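Local coordinates for protein putative aldolase (Bacteroides vulgatus ATCC 8482, PDB 3DXI) that is a putative aldolase of the HMGL-like family in the TIM-barrel clan, built on an eight-stranded parallel barrel, its exact function not established, at residues K4-T9 / I38-V43; A217-M222 / L229-L234. One frame throughout, in Å; residues are numbered along the deposited sequence.

Interaction 1 of 2, residues K4-T9 / I38-V43; sequences KILDCT and IDYLEV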
# COMPACT_ATOMS: atom_id res chain seq x y z
N LYS A 4 6.77 -4.00 -20.80
CA LYS A 4 7.40 -2.70 -20.85
C LYS A 4 6.95 -1.92 -19.63
O LYS A 4 5.77 -1.96 -19.26
CB LYS A 4 7.00 -1.95 -22.12
CG LYS A 4 7.84 -2.30 -23.35
CD LYS A 4 7.66 -3.76 -23.72
CE LYS A 4 8.60 -4.17 -24.84
NZ LYS A 4 8.37 -5.60 -25.21
N ILE A 5 7.90 -1.23 -19.00
CA ILE A 5 7.62 -0.43 -17.82
C ILE A 5 7.74 1.05 -18.20
O ILE A 5 8.76 1.47 -18.75
CB ILE A 5 8.61 -0.77 -16.68
CG1 ILE A 5 8.41 -2.23 -16.27
CG2 ILE A 5 8.39 0.16 -15.49
CD1 ILE A 5 9.38 -2.72 -15.21
N LEU A 6 6.69 1.81 -17.91
CA LEU A 6 6.66 3.23 -18.24
C LEU A 6 6.57 4.11 -17.00
O LEU A 6 5.70 3.92 -16.14
CB LEU A 6 5.48 3.53 -19.17
CG LEU A 6 5.28 4.97 -19.67
CD1 LEU A 6 4.47 4.95 -20.97
CD2 LEU A 6 4.57 5.80 -18.61
N ASP A 7 7.47 5.08 -16.91
CA ASP A 7 7.47 6.00 -15.79
C ASP A 7 6.97 7.36 -16.27
O ASP A 7 7.44 7.89 -17.28
CB ASP A 7 8.88 6.14 -15.20
CG ASP A 7 8.92 7.05 -14.00
OD1 ASP A 7 8.94 8.28 -14.18
OD2 ASP A 7 8.91 6.53 -12.86
N CYS A 8 5.98 7.90 -15.55
CA CYS A 8 5.40 9.19 -15.90
C CYS A 8 5.50 10.21 -14.78
O CYS A 8 4.62 11.05 -14.62
CB CYS A 8 3.94 9.01 -16.33
SG CYS A 8 2.89 8.07 -15.18
N THR A 9 6.59 10.15 -14.02
CA THR A 9 6.82 11.06 -12.90
C THR A 9 6.60 12.54 -13.23
O THR A 9 5.79 13.21 -12.59
CB THR A 9 8.25 10.89 -12.33
OG1 THR A 9 8.47 9.51 -12.00
CG2 THR A 9 8.43 11.74 -11.09
N ILE A 38 13.46 0.70 -17.00
CA ILE A 38 12.25 1.41 -17.44
C ILE A 38 12.39 1.70 -18.93
O ILE A 38 13.33 2.36 -19.37
CB ILE A 38 12.06 2.74 -16.67
CG1 ILE A 38 11.54 2.46 -15.25
CG2 ILE A 38 11.08 3.63 -17.40
CD1 ILE A 38 12.61 2.32 -14.21
N ASP A 39 11.42 1.22 -19.70
CA ASP A 39 11.41 1.33 -21.15
C ASP A 39 10.90 2.63 -21.77
O ASP A 39 11.42 3.08 -22.79
CB ASP A 39 10.62 0.16 -21.71
CG ASP A 39 11.07 -1.16 -21.12
OD1 ASP A 39 12.15 -1.63 -21.50
OD2 ASP A 39 10.35 -1.70 -20.25
N TYR A 40 9.87 3.20 -21.16
CA TYR A 40 9.25 4.43 -21.64
C TYR A 40 9.22 5.49 -20.56
O TYR A 40 9.04 5.20 -19.38
CB TYR A 40 7.81 4.16 -22.08
CG TYR A 40 7.67 3.58 -23.47
CD1 TYR A 40 7.25 4.38 -24.53
CD2 TYR A 40 7.95 2.24 -23.71
CE1 TYR A 40 7.10 3.85 -25.81
CE2 TYR A 40 7.81 1.70 -24.99
CZ TYR A 40 7.39 2.52 -26.03
OH TYR A 40 7.26 2.00 -27.30
N LEU A 41 9.39 6.74 -20.99
CA LEU A 41 9.37 7.88 -20.09
C LEU A 41 8.40 8.91 -20.67
O LEU A 41 8.65 9.46 -21.74
CB LEU A 41 10.76 8.51 -19.96
CG LEU A 41 11.97 7.63 -19.66
CD1 LEU A 41 13.21 8.50 -19.58
CD2 LEU A 41 11.77 6.87 -18.35
N GLU A 42 7.29 9.15 -19.98
CA GLU A 42 6.33 10.15 -20.42
C GLU A 42 6.71 11.38 -19.62
O GLU A 42 6.39 11.49 -18.43
CB GLU A 42 4.91 9.70 -20.09
CG GLU A 42 3.85 10.65 -20.59
CD GLU A 42 2.48 10.07 -20.40
OE1 GLU A 42 2.14 9.74 -19.24
OE2 GLU A 42 1.75 9.93 -21.40
N VAL A 43 7.40 12.30 -20.28
CA VAL A 43 7.93 13.49 -19.65
C VAL A 43 7.03 14.71 -19.50
O VAL A 43 7.38 15.65 -18.77
CB VAL A 43 9.22 13.92 -20.37
CG1 VAL A 43 10.22 12.76 -20.36
CG2 VAL A 43 8.90 14.33 -21.80
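Ile-5 and Asp-39 hold each other at the start of this parallel strand pair. The backbone N of Ile-5 gives a straight bond to Asp-39 OD2 (2.8 Å), which accepts with its anti lone pair, away from the other oxygen. With CG anti to its own carbonyl carbon (chi1 -49°), the Asp-39 carboxylate starts beside its backbone N, and OD2 reaches Ile-5. From there the ladder runs on: Tyr-40 N to Ile-5 O, Asp-7 N to Tyr-40 O at 2.9 Å, and Glu-42 N to Asp-7 O at 3.0 Å.

On one side of the sheet Leu-6 CG packs against Tyr-40 CB at 3.6 Å; on the other, Asp-7 CB rests on Ile-38 CG2 at 4.0 Å. Glu-42 OE1 comes within 3.5 Å of Cys-8 CB while making salt bridges to Arg-11 and Arg-105. Thr-9 N reaches Asp-7 OD1 from above the carboxylate plane, closing an Asx turn where the chain enters helix 9-13; Thr-9 OG1 meets the same oxygen on its syn side, and Tyr-29 OH reaches it too. Strand 4-7 also bonds to strand 214-217, so strands 4-7 and 40-45 are the first two staves of a closed (beta/alpha)8 TIM barrel.

Interaction 2 of 2, residues A217-M222 / L229-L234; sequences ATITGM and LKMELL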
# COMPACT_ATOMS: atom_id res chain seq x y z
N ALA A 217 3.94 3.75 -13.64
CA ALA A 217 4.31 4.04 -12.25
C ALA A 217 5.13 5.32 -12.24
O ALA A 217 5.48 5.84 -13.30
CB ALA A 217 5.12 2.89 -11.67
N THR A 218 5.41 5.86 -11.06
CA THR A 218 6.19 7.08 -10.93
C THR A 218 7.08 6.98 -9.69
O THR A 218 6.77 6.24 -8.76
CB THR A 218 5.29 8.33 -10.80
OG1 THR A 218 4.50 8.24 -9.60
CG2 THR A 218 4.36 8.46 -12.00
N ILE A 219 8.19 7.73 -9.68
CA ILE A 219 9.11 7.73 -8.55
C ILE A 219 8.41 8.31 -7.32
O ILE A 219 7.91 9.44 -7.34
CB ILE A 219 10.38 8.54 -8.89
CG1 ILE A 219 11.13 7.87 -10.06
CG2 ILE A 219 11.28 8.67 -7.67
CD1 ILE A 219 11.56 6.43 -9.78
N THR A 220 8.39 7.51 -6.25
CA THR A 220 7.74 7.80 -4.97
C THR A 220 6.22 7.90 -5.11
O THR A 220 5.54 8.38 -4.21
CB THR A 220 8.26 9.10 -4.27
OG1 THR A 220 7.91 10.25 -5.04
CG2 THR A 220 9.78 9.05 -4.10
N GLY A 221 5.70 7.42 -6.24
CA GLY A 221 4.26 7.46 -6.48
C GLY A 221 3.73 8.86 -6.74
O GLY A 221 2.52 9.08 -6.75
N MSE A 222 4.64 9.80 -6.96
CA MSE A 222 4.27 11.20 -7.21
C MSE A 222 3.13 11.31 -8.20
O MSE A 222 3.17 10.76 -9.31
CB MSE A 222 5.49 11.98 -7.72
CG MSE A 222 5.25 13.48 -7.88
SE MSE A 222 6.85 14.41 -8.46
CE MSE A 222 6.41 16.22 -7.91
N LEU A 229 1.26 4.16 -8.45
CA LEU A 229 2.04 3.04 -7.94
C LEU A 229 3.47 3.57 -7.85
O LEU A 229 3.93 4.25 -8.77
CB LEU A 229 1.99 1.87 -8.92
CG LEU A 229 3.07 0.79 -8.81
CD1 LEU A 229 3.03 0.14 -7.44
CD2 LEU A 229 2.83 -0.24 -9.90
N LYS A 230 4.15 3.29 -6.74
CA LYS A 230 5.53 3.74 -6.57
C LYS A 230 6.45 2.86 -7.41
O LYS A 230 6.54 1.64 -7.19
CB LYS A 230 5.93 3.69 -5.09
CG LYS A 230 5.11 4.65 -4.23
CD LYS A 230 5.67 4.80 -2.83
CE LYS A 230 5.30 3.64 -1.93
NZ LYS A 230 4.95 4.15 -0.58
N MSE A 231 7.13 3.48 -8.38
CA MSE A 231 8.03 2.75 -9.26
C MSE A 231 9.04 1.93 -8.46
O MSE A 231 9.30 0.78 -8.80
CB MSE A 231 8.76 3.73 -10.19
CG MSE A 231 9.76 3.06 -11.13
SE MSE A 231 8.93 1.80 -12.35
CE MSE A 231 8.41 3.06 -13.75
N GLU A 232 9.58 2.51 -7.40
CA GLU A 232 10.56 1.80 -6.57
C GLU A 232 9.95 0.54 -5.95
O GLU A 232 10.66 -0.45 -5.74
CB GLU A 232 11.10 2.71 -5.45
CG GLU A 232 10.04 3.24 -4.50
CD GLU A 232 9.53 4.60 -4.91
OE1 GLU A 232 9.49 4.88 -6.13
OE2 GLU A 232 9.15 5.39 -4.02
N LEU A 233 8.66 0.57 -5.65
CA LEU A 233 8.01 -0.60 -5.06
C LEU A 233 7.85 -1.68 -6.12
O LEU A 233 8.05 -2.87 -5.86
CB LEU A 233 6.64 -0.24 -4.48
CG LEU A 233 5.88 -1.39 -3.81
CD1 LEU A 233 6.76 -2.06 -2.76
CD2 LEU A 233 4.61 -0.86 -3.17
N LEU A 234 7.49 -1.27 -7.33
CA LEU A 234 7.33 -2.20 -8.44
C LEU A 234 8.65 -2.92 -8.74
O LEU A 234 8.69 -4.14 -8.78
CB LEU A 234 6.86 -1.47 -9.70
CG LEU A 234 6.75 -2.25 -11.01
CD1 LEU A 234 5.77 -3.42 -10.85
CD2 LEU A 234 6.28 -1.30 -12.11
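Glu-232 reaches back from the first turn of helix 231-241 to Thr-220, tying that helix to the loop that follows strand 214-217, the last strand of the TIM barrel. Its CB leaves the helix neither toward the loop nor away from it. CG sits between the backbone N and the carbonyl carbon (chi1 60°), and the bend at chi2 turns CD toward the loop. CD lies 3.4 Å from Thr-220 N. OE1 accepts from that N at 2.9 Å through its syn lone pair, in a nearly straight bond, while OE2 packs against Thr-220 CG2. The carboxylate thus holds a backbone N-H of the loop. On its other flanks the Glu-232 side chain touches Leu-251 and Ile-255 of helix 248-265 and Met-274 of the second subunit.

Two backbone bonds join the two segments next to this grip. Thr-218 N points almost straight down the carbonyl of Leu-229. Thr-218 O takes Met-231 N at 2.8 Å from one face of its plane and Gly-221 N from the opposite face, so one oxygen holds both the turn of the loop and the first N-H of the helix, where Lys-230 is the N-cap. Lys-230 CG lies against the Thr-220 to Gly-221 peptide, 3.5 Å from Gly-221 N, where the glycine backbone takes a positive phi of 71°.

Apolar contacts complete the junction. Ile-219 CD1 meets CB of the selenomethionine Met-231, and Ala-217 CB lies 3.8 Å from Met-231 CA, with Met-231 CE 3.9 Å from Ala-217 CB. The same methyl approaches Leu-229 most closely at its carbonyl oxygen, 3.4 Å from Ala-217 CB.

How the interactions relate
Both contacts are buried and meet at the seam where the barrel closes. Interaction 1 pairs strand with strand, backbone to backbone; interaction 2 bonds a loop to a helix and adds a side-chain acceptor from the helix. They touch directly: Leu-6 O lies 3.1 Å from Ala-217 N, Thr-9 OG1 probably bonds to Ile-219 N, and Ile-5 CG2 packs on Met-231 CE. In each an acidic side chain, Asp-39 in one and Glu-232 in the other, accepts from a backbone N-H of the opposite segment. Lys-4 is the exposed residue of interaction 1, whereas interaction 2 also reaches the second subunit.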